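Local coordinates for protein dihydrolipoyl dehydrogenase (Elizabethkingia anophelis NUHP1, PDB 6UZI) that probably catalyses the NAD+-dependent reoxidation of protein-bound dihydrolipoyl groups to lipoyl groups, using one FAD per subunit and a redox-active disulfide, at residues A433-A436 against M437-A441; E444-R448 against I449-H453; T455-E458 against A459-E462; A464-A467 against T468-A472. All coordinates share one frame; numbering follows the deposited sequence.

Overall arrangement
Along the dimerisation domain the four contacts are local and follow in series, so none nests or crosses and none closes a long loop. Interaction 1 ends helix 426-438, and the chain passes by a short link into helix 443-447, whose end forms interaction 2. Ala436 CB and Ile446 CD1, 3.7 Å apart, join these two. From there an extended run leads to His453 at the zinc ion and the flavin; interaction 3 then turns the chain into helix 458-469 and adds Glu458 to the same metal. Interaction 4 closes that helix, where Leu465 packs against Ala447 of interaction 2. Each of the four touches the second subunit.

Interaction 1 of 4, residues A433-A436 against M437-A441; sequences AVVA and MEFRA
Ala436 CB and Ala441 CB meet 4.1 Å apart where helix 426-438 ends. Ala441 CB also lies close to Ala436 O, at 3.3 Å. Ala441 N donates to Ala436 O at 3.0 Å while Arg440 N returns to Met437 O, the paired bonds of a Schellman motif. Arg440 is its C-prime residue: a positive phi of 54° lets the chain turn back against the last turn of the helix. Alanine suits both closing positions, because a methyl group is small enough for the reversed backbone to lie close to the helix. Upstream, ordinary helical bonds run from Met437 N to Ala433 O and from Glu438 N to Val434 O, and the first methylenes of Met437 lie beside the Ala433 carbonyl.

A lighter, partly open contact joins Phe439 and Val435, which lie alongside each other, pointing the same way; CG1 of Val435, anti to its backbone nitrogen (chi1 174°), reaches Phe439 CD2 at 4.1 Å. The ring turns an edge to Val435 O, the carbonyl that also accepts from Phe439 N. Arg440 is on the solvent side, where its guanidinium finds a salt bridge with Glu415.

Against the buried face run strands 364-369 and 416-423: Ala433 and Met437 rest on Val368, and Ala441 pairs through its backbone with Ile416. Toward the dimer interface, Val435 packs on Glu432 and Ala441 on Phe439, both of the second subunit.

Interaction 2 of 4, residues E444-R448 against I449-H453; sequences EDIAR and ISHAH. With ZN (zinc ion), chain F; FAD (flavin-adenine dinucleotide), chain M.
Ile446 and Ile449 meet through their CD1 methyls, 4.3 Å apart, across the end of helix 443-447. The Ile446 carbonyl is the hub. Ile449 N donates to it at 3.3 Å from above the carbonyl plane, and His451 brings CE1 to 3.4 Å from Ile446 O with the ring edge leading. Branched isoleucines fill this buried corner: Ile446 divides its branches, CD1 to Ile449 and CG2 to the imidazole, whereas Ile449 uses its CG1-CD1 arm for both Ile446 and Asp445 O.

A second layer fixes the imidazole. His451 ND1 donates to Ile449 O at 2.8 Å, nearly in the ring plane, and NE2 is bonded to Glu432, so both nitrogens are engaged. Further along, His453 ND1 binds the zinc ion at 2.2 Å, with Glu458 of the same chain and Glu333 of the second subunit as other ligands. FAD N3 donates to His453 O, which puts this predicted proton acceptor beside the flavin. At the far end Arg448 has a long, weak salt bridge from NE to Glu444 OE2; its stronger partner is Glu341 of the second subunit, met by NH1.

Leu465 of helix 458-469 packs on Ala447, and helix 426-438 meets Ile446 through Glu432 and Ala436.

Interaction 3 of 4, residues T455-E458 against A459-E462; sequences TYTE and AIKE. With ZN (zinc ion), chain F.
Thr457 and Ile460 are joined first by backbone bonds: Thr457 O accepts from Ile460 N at 2.8 Å and from Lys461 N, both weakly. Ala459 N donates to Tyr456 O from above the carbonyl plane, and Glu462 N makes a regular helical bond of 2.9 Å to Glu458 O. Carbonyls of a turn are thus taken over one after another by amides of the starting helix.

The van der Waals contacts are modest. CD1 of Ile460 approaches Thr457 CA at 4.1 Å, while Ala459 sets its small CB by Tyr456 O and also touches Phe387 of strand 382-388. The motif is a type I beta turn, Thr455 to Glu458, leading directly into helix 458-469 of the dimerisation domain. The Tyr456 ring leads away from the turn to helix 393-398, where its hydroxyl bonds to Ser398.

Metal and charged groups complete the account. Glu458 OE2 binds the zinc ion at 2.2 Å, sharing it with His453 and with Glu333 of the second subunit. The carboxylate is carried there by a chain extended beyond CG (chi2 -165°), and its other oxygen, OE1, receives a long, weak bond from Thr455 N. Lys461 is long enough to deliver NZ to the carbonyls of Ala447 and Ile449. Glu462 turns instead to the C-terminal tail, accepting from Ile473 N through OE1 and pairing OE2 with His474.

Interaction 4 of 4, residues A464-A467 against T468-A472; sequences ALDA and TGKRA
Leu465 meets Arg471 and Ala472 where the chain folds back at the end of helix 458-469, the terminal helix of the dimerisation domain. Lys470, with a positive phi of 50°, makes the reversal.

Backbone bonds set the frame. Thr468 N donates to Ala464 O and Lys470 N to Asp466 O, each at 2.9 Å. Leu465 O takes two donors: Gly469 N at 3.3 Å and, more weakly, Arg471 N. Glycine tolerates the unusual phi/psi of -165°/26° just before the reversal.

Polar side chains find partners elsewhere in the chain. Asp466 OD2 accepts from Ser386 N, and its carboxylate stays 5.4 Å (OD1) from Lys470 NZ, without contact. Thr468 directs OG1 away from its backbone nitrogen (chi1 -167°) to pair with Asp414 OD2, which turns CG2 inward between the carbonyls of Ala464 and Leu465.

Apolar packing centres on Leu465, whose branched end also touches Ala447 of helix 443-447. Its CB lies 3.7 Å from Ala472 CA, where a small alanine lets the returning chain come close. The leucine and the extended arginine cross at about a right angle, and Leu465 CD2 sits over one face of the guanidinium, 3.5 Å from Arg471 NH2.

Interaction 1 of 4, residues A433-A436 against M437-A441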
# COMPACT_ATOMS: atom_id res chain seq x y z
N ALA A 433 -0.36 -7.05 8.54
CA ALA A 433 -0.51 -7.34 9.96
C ALA A 433 -1.73 -8.21 10.21
O ALA A 433 -1.70 -9.09 11.07
CB ALA A 433 -0.61 -6.04 10.75
N VAL A 434 -2.81 -7.99 9.46
CA VAL A 434 -4.01 -8.81 9.63
C VAL A 434 -3.69 -10.27 9.35
O VAL A 434 -4.01 -11.16 10.15
CB VAL A 434 -5.16 -8.30 8.74
CG1 VAL A 434 -6.39 -9.14 8.95
CG2 VAL A 434 -5.47 -6.86 9.06
N VAL A 435 -3.05 -10.53 8.21
CA VAL A 435 -2.71 -11.91 7.86
C VAL A 435 -1.72 -12.48 8.85
O VAL A 435 -1.82 -13.63 9.28
CB VAL A 435 -2.18 -11.99 6.41
CG1 VAL A 435 -1.69 -13.39 6.11
CG2 VAL A 435 -3.26 -11.58 5.43
N ALA A 436 -0.75 -11.65 9.27
CA ALA A 436 0.23 -12.10 10.25
C ALA A 436 -0.44 -12.56 11.53
O ALA A 436 -0.13 -13.63 12.06
CB ALA A 436 1.23 -10.98 10.53
N MET A 437 -1.38 -11.76 12.06
CA MET A 437 -2.04 -12.13 13.30
C MET A 437 -2.99 -13.31 13.11
O MET A 437 -3.22 -14.08 14.05
CB MET A 437 -2.78 -10.93 13.89
CG MET A 437 -1.86 -9.77 14.25
SD MET A 437 -2.59 -8.54 15.34
CE MET A 437 -3.24 -9.59 16.64
N GLU A 438 -3.56 -13.46 11.92
CA GLU A 438 -4.41 -14.62 11.67
C GLU A 438 -3.62 -15.92 11.82
O GLU A 438 -4.13 -16.91 12.36
CB GLU A 438 -5.03 -14.52 10.27
CG GLU A 438 -6.14 -15.52 10.02
CD GLU A 438 -7.41 -15.17 10.77
OE1 GLU A 438 -7.91 -14.03 10.61
OE2 GLU A 438 -7.91 -16.04 11.53
N PHE A 439 -2.35 -15.92 11.43
CA PHE A 439 -1.53 -17.10 11.60
C PHE A 439 -0.72 -17.06 12.89
O PHE A 439 0.24 -17.83 13.04
CB PHE A 439 -0.63 -17.28 10.37
CG PHE A 439 -1.38 -17.77 9.17
CD1 PHE A 439 -1.72 -19.11 9.04
CD2 PHE A 439 -1.83 -16.88 8.21
CE1 PHE A 439 -2.43 -19.56 7.95
CE2 PHE A 439 -2.55 -17.32 7.12
CZ PHE A 439 -2.85 -18.67 6.99
N ARG A 440 -1.11 -16.19 13.82
CA ARG A 440 -0.53 -16.10 15.16
C ARG A 440 0.98 -15.92 15.10
O ARG A 440 1.74 -16.50 15.88
CB ARG A 440 -0.92 -17.31 16.01
CG ARG A 440 -2.42 -17.40 16.27
CD ARG A 440 -2.76 -18.35 17.40
NE ARG A 440 -2.40 -17.82 18.71
CZ ARG A 440 -2.11 -18.57 19.76
NH1 ARG A 440 -2.13 -19.89 19.64
NH2 ARG A 440 -1.79 -18.02 20.91
N ALA A 441 1.42 -15.06 14.19
CA ALA A 441 2.83 -14.86 13.94
C ALA A 441 3.49 -14.12 15.09
O ALA A 441 2.88 -13.28 15.76
CB ALA A 441 3.04 -14.06 12.64

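Interaction 2 of 4, residues E444-R448 against I449-H453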
# COMPACT_ATOMS: atom_id res chain seq x y z
N GLU A 444 9.37 -12.10 15.77
CA GLU A 444 10.51 -12.70 15.09
C GLU A 444 10.12 -13.23 13.72
O GLU A 444 10.89 -13.13 12.76
CB GLU A 444 11.09 -13.81 15.96
CG GLU A 444 12.30 -14.51 15.37
CD GLU A 444 12.85 -15.53 16.32
OE1 GLU A 444 12.24 -15.71 17.39
OE2 GLU A 444 13.89 -16.14 15.99
N ASP A 445 8.92 -13.83 13.61
CA ASP A 445 8.47 -14.34 12.32
C ASP A 445 8.47 -13.24 11.27
O ASP A 445 9.05 -13.40 10.19
CB ASP A 445 7.06 -14.93 12.44
CG ASP A 445 7.05 -16.28 13.14
OD1 ASP A 445 8.12 -16.93 13.22
OD2 ASP A 445 5.97 -16.69 13.60
N ILE A 446 7.83 -12.11 11.57
CA ILE A 446 7.75 -11.01 10.63
C ILE A 446 9.12 -10.40 10.39
O ILE A 446 9.45 -9.98 9.28
CB ILE A 446 6.74 -9.97 11.14
CG1 ILE A 446 5.36 -10.62 11.25
CG2 ILE A 446 6.69 -8.74 10.23
CD1 ILE A 446 4.90 -11.28 9.96
N ALA A 447 9.96 -10.36 11.43
CA ALA A 447 11.28 -9.76 11.30
C ALA A 447 12.18 -10.51 10.32
O ALA A 447 13.08 -9.89 9.74
CB ALA A 447 11.95 -9.71 12.67
N ARG A 448 11.92 -11.79 10.08
CA ARG A 448 12.77 -12.61 9.23
C ARG A 448 12.23 -12.77 7.82
O ARG A 448 12.90 -13.40 6.99
CB ARG A 448 12.97 -13.98 9.88
CG ARG A 448 13.88 -13.93 11.08
CD ARG A 448 14.06 -15.29 11.72
NE ARG A 448 14.92 -15.21 12.90
CZ ARG A 448 16.25 -15.10 12.84
NH1 ARG A 448 16.87 -15.08 11.67
NH2 ARG A 448 16.94 -15.03 13.97
N ILE A 449 11.05 -12.24 7.54
CA ILE A 449 10.43 -12.35 6.23
C ILE A 449 10.94 -11.24 5.33
O ILE A 449 11.11 -10.10 5.77
CB ILE A 449 8.90 -12.32 6.36
CG1 ILE A 449 8.39 -13.67 6.87
CG2 ILE A 449 8.23 -11.90 5.07
CD1 ILE A 449 6.90 -13.73 7.00
N SER A 450 11.18 -11.56 4.06
CA SER A 450 11.63 -10.56 3.10
C SER A 450 10.56 -9.51 2.87
O SER A 450 9.41 -9.83 2.58
CB SER A 450 11.98 -11.21 1.77
OG SER A 450 12.51 -10.24 0.89
N HIS A 451 10.96 -8.24 3.00
CA HIS A 451 10.12 -7.10 2.66
C HIS A 451 10.79 -6.34 1.52
O HIS A 451 11.97 -5.98 1.62
CB HIS A 451 9.92 -6.16 3.85
CG HIS A 451 9.07 -6.72 4.94
ND1 HIS A 451 9.42 -7.83 5.67
CD2 HIS A 451 7.87 -6.32 5.44
CE1 HIS A 451 8.49 -8.09 6.57
NE2 HIS A 451 7.54 -7.19 6.45
N ALA A 452 10.04 -6.10 0.45
CA ALA A 452 10.59 -5.43 -0.72
C ALA A 452 11.22 -4.10 -0.34
O ALA A 452 10.66 -3.33 0.45
CB ALA A 452 9.50 -5.21 -1.77
N HIS A 453 12.37 -3.81 -0.93
CA HIS A 453 13.10 -2.58 -0.70
C HIS A 453 13.21 -1.80 -2.00
O HIS A 453 13.62 -2.37 -3.02
CB HIS A 453 14.51 -2.88 -0.15
CG HIS A 453 15.34 -1.66 0.09
ND1 HIS A 453 15.52 -1.11 1.35
CD2 HIS A 453 16.07 -0.89 -0.76
CE1 HIS A 453 16.30 -0.05 1.26
NE2 HIS A 453 16.66 0.10 -0.01
ZN ZN F . 15.70 -2.04 3.38
PA FAD M . 25.96 -2.82 -4.51
O1A FAD M . 24.92 -1.94 -3.93
O2A FAD M . 25.74 -3.06 -6.01
O5B FAD M . 27.38 -2.08 -4.38
C5B FAD M . 28.31 -2.49 -3.36
C4B FAD M . 29.42 -1.46 -3.31
O4B FAD M . 30.69 -2.13 -3.31
C3B FAD M . 29.46 -0.46 -4.49
O3B FAD M . 29.14 0.86 -4.07
C2B FAD M . 30.91 -0.55 -5.01
O2B FAD M . 31.48 0.74 -5.23
C1B FAD M . 31.63 -1.24 -3.86
N9A FAD M . 32.81 -2.01 -4.24
C8A FAD M . 32.90 -2.98 -5.21
N7A FAD M . 34.06 -3.58 -5.26
C5A FAD M . 34.79 -2.97 -4.26
C6A FAD M . 36.10 -3.18 -3.78
N6A FAD M . 36.94 -4.09 -4.28
N1A FAD M . 36.52 -2.41 -2.75
C2A FAD M . 35.68 -1.50 -2.24
N3A FAD M . 34.43 -1.22 -2.61
C4A FAD M . 34.04 -1.99 -3.62
N1 FAD M . 16.76 -3.28 -6.48
C2 FAD M . 15.65 -3.37 -5.70
O2 FAD M . 15.53 -4.26 -4.86
N3 FAD M . 14.65 -2.42 -5.83
C4 FAD M . 14.65 -1.35 -6.71
O4 FAD M . 13.70 -0.57 -6.73
C4X FAD M . 15.84 -1.27 -7.53
N5 FAD M . 15.95 -0.28 -8.37
C5X FAD M . 17.12 -0.18 -9.11
C6 FAD M . 17.28 0.89 -9.99
C7 FAD M . 18.45 1.05 -10.72
C7M FAD M . 18.58 2.21 -11.67
C8 FAD M . 19.50 0.13 -10.57
C8M FAD M . 20.81 0.31 -11.29
C9 FAD M . 19.34 -0.95 -9.71
C9A FAD M . 18.16 -1.12 -8.98
N10 FAD M . 17.99 -2.18 -8.08
C10 FAD M . 16.84 -2.28 -7.34
C1' FAD M . 19.11 -3.08 -7.80
C2' FAD M . 19.84 -2.72 -6.51
O2' FAD M . 20.59 -1.52 -6.68
C3' FAD M . 20.76 -3.87 -6.10
O3' FAD M . 20.03 -5.09 -6.17
C4' FAD M . 21.34 -3.69 -4.70
O4' FAD M . 22.03 -2.44 -4.68
C5' FAD M . 22.28 -4.80 -4.30
O5' FAD M . 23.44 -4.14 -3.77
P FAD M . 24.64 -4.98 -3.11
O1P FAD M . 24.86 -4.85 -1.65
O2P FAD M . 24.55 -6.43 -3.54
O3P FAD M . 25.83 -4.30 -3.92

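Interaction 3 of 4, residues T455-E458 against A459-E462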
# COMPACT_ATOMS: atom_id res chain seq x y z
N THR A 455 10.19 0.01 0.25
CA THR A 455 8.74 0.11 0.41
C THR A 455 8.43 0.64 1.80
O THR A 455 9.28 0.65 2.69
CB THR A 455 8.04 -1.24 0.22
OG1 THR A 455 8.57 -2.17 1.17
CG2 THR A 455 8.23 -1.75 -1.19
N TYR A 456 7.19 1.07 1.99
CA TYR A 456 6.78 1.52 3.31
C TYR A 456 6.64 0.36 4.28
O TYR A 456 6.78 0.54 5.49
CB TYR A 456 5.47 2.30 3.21
CG TYR A 456 5.59 3.54 2.36
CD1 TYR A 456 4.94 3.62 1.13
CD2 TYR A 456 6.39 4.60 2.77
CE1 TYR A 456 5.07 4.75 0.34
CE2 TYR A 456 6.52 5.74 1.98
CZ TYR A 456 5.85 5.80 0.77
OH TYR A 456 5.98 6.92 -0.02
N THR A 457 6.38 -0.85 3.76
CA THR A 457 6.22 -2.02 4.62
C THR A 457 7.52 -2.41 5.32
O THR A 457 7.47 -3.15 6.32
CB THR A 457 5.70 -3.22 3.82
OG1 THR A 457 6.57 -3.48 2.71
CG2 THR A 457 4.29 -2.93 3.29
N GLU A 458 8.67 -1.92 4.86
CA GLU A 458 9.92 -2.21 5.57
C GLU A 458 9.87 -1.67 6.99
O GLU A 458 10.56 -2.18 7.87
CB GLU A 458 11.12 -1.62 4.83
CG GLU A 458 11.34 -2.17 3.44
CD GLU A 458 12.71 -1.84 2.88
OE1 GLU A 458 12.86 -0.76 2.28
OE2 GLU A 458 13.63 -2.66 3.06
N ALA A 459 9.05 -0.64 7.22
CA ALA A 459 8.88 -0.14 8.58
C ALA A 459 8.23 -1.18 9.47
O ALA A 459 8.55 -1.26 10.66
CB ALA A 459 8.04 1.14 8.57
N ILE A 460 7.37 -2.02 8.91
CA ILE A 460 6.81 -3.12 9.69
C ILE A 460 7.90 -4.10 10.07
O ILE A 460 8.03 -4.50 11.23
CB ILE A 460 5.68 -3.81 8.91
CG1 ILE A 460 4.63 -2.79 8.47
CG2 ILE A 460 5.02 -4.85 9.79
CD1 ILE A 460 3.62 -3.37 7.53
N LYS A 461 8.72 -4.49 9.08
CA LYS A 461 9.83 -5.41 9.35
C LYS A 461 10.77 -4.85 10.41
O LYS A 461 11.19 -5.57 11.32
CB LYS A 461 10.59 -5.70 8.05
CG LYS A 461 11.86 -6.51 8.23
CD LYS A 461 12.75 -6.40 7.01
CE LYS A 461 13.99 -7.27 7.14
NZ LYS A 461 13.66 -8.71 7.11
N GLU A 462 11.09 -3.55 10.33
CA GLU A 462 12.00 -2.95 11.30
C GLU A 462 11.37 -2.90 12.68
O GLU A 462 12.05 -3.19 13.68
CB GLU A 462 12.42 -1.56 10.84
CG GLU A 462 13.33 -1.50 9.62
CD GLU A 462 14.73 -2.07 9.87
OE1 GLU A 462 15.28 -1.87 10.97
OE2 GLU A 462 15.32 -2.65 8.93
ZN ZN F . 15.70 -2.04 3.38

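Interaction 4 of 4, residues A464-A467 against T468-A472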
# COMPACT_ATOMS: atom_id res chain seq x y z
N ALA A 464 9.17 -4.96 13.86
CA ALA A 464 9.17 -6.33 14.37
C ALA A 464 10.55 -6.71 14.90
O ALA A 464 10.66 -7.41 15.92
CB ALA A 464 8.71 -7.30 13.28
N LEU A 465 11.61 -6.27 14.22
CA LEU A 465 12.95 -6.48 14.75
C LEU A 465 13.12 -5.78 16.09
O LEU A 465 13.72 -6.34 17.03
CB LEU A 465 13.99 -5.96 13.76
CG LEU A 465 14.34 -6.81 12.54
CD1 LEU A 465 15.14 -6.00 11.55
CD2 LEU A 465 15.11 -8.04 12.99
N ASP A 466 12.57 -4.57 16.22
CA ASP A 466 12.66 -3.83 17.47
C ASP A 466 11.89 -4.52 18.58
O ASP A 466 12.35 -4.57 19.73
CB ASP A 466 12.16 -2.40 17.26
CG ASP A 466 12.38 -1.53 18.46
OD1 ASP A 466 13.53 -1.44 18.94
OD2 ASP A 466 11.38 -0.95 18.94
N ALA A 467 10.71 -5.07 18.26
CA ALA A 467 9.90 -5.72 19.28
C ALA A 467 10.51 -7.04 19.71
O ALA A 467 10.52 -7.37 20.90
CB ALA A 467 8.48 -5.93 18.75
N THR A 468 11.04 -7.81 18.77
CA THR A 468 11.48 -9.16 19.10
C THR A 468 12.73 -9.13 19.97
O THR A 468 12.90 -9.98 20.85
CB THR A 468 11.68 -9.99 17.83
OG1 THR A 468 11.83 -11.37 18.17
CG2 THR A 468 12.90 -9.54 17.04
N GLY A 469 13.62 -8.16 19.75
CA GLY A 469 14.85 -8.14 20.52
C GLY A 469 15.64 -6.85 20.47
O GLY A 469 16.86 -6.86 20.68
N LYS A 470 14.96 -5.73 20.22
CA LYS A 470 15.60 -4.42 20.12
C LYS A 470 16.80 -4.46 19.18
O LYS A 470 17.86 -3.91 19.48
CB LYS A 470 16.02 -3.89 21.49
CG LYS A 470 14.92 -3.65 22.50
CD LYS A 470 15.44 -2.75 23.62
CE LYS A 470 14.42 -2.57 24.74
NZ LYS A 470 13.15 -1.95 24.26
N ARG A 471 16.64 -5.13 18.05
CA ARG A 471 17.76 -5.31 17.12
C ARG A 471 17.36 -4.93 15.71
O ARG A 471 17.71 -5.60 14.74
CB ARG A 471 18.28 -6.75 17.18
CG ARG A 471 17.21 -7.82 17.03
CD ARG A 471 17.87 -9.17 16.94
NE ARG A 471 16.92 -10.24 16.68
CZ ARG A 471 16.72 -10.77 15.48
NH1 ARG A 471 15.84 -11.75 15.33
NH2 ARG A 471 17.40 -10.33 14.43
N ALA A 472 16.65 -3.81 15.58
CA ALA A 472 16.37 -3.24 14.27
C ALA A 472 17.67 -2.80 13.60
O ALA A 472 18.65 -2.46 14.27
CB ALA A 472 15.42 -2.05 14.40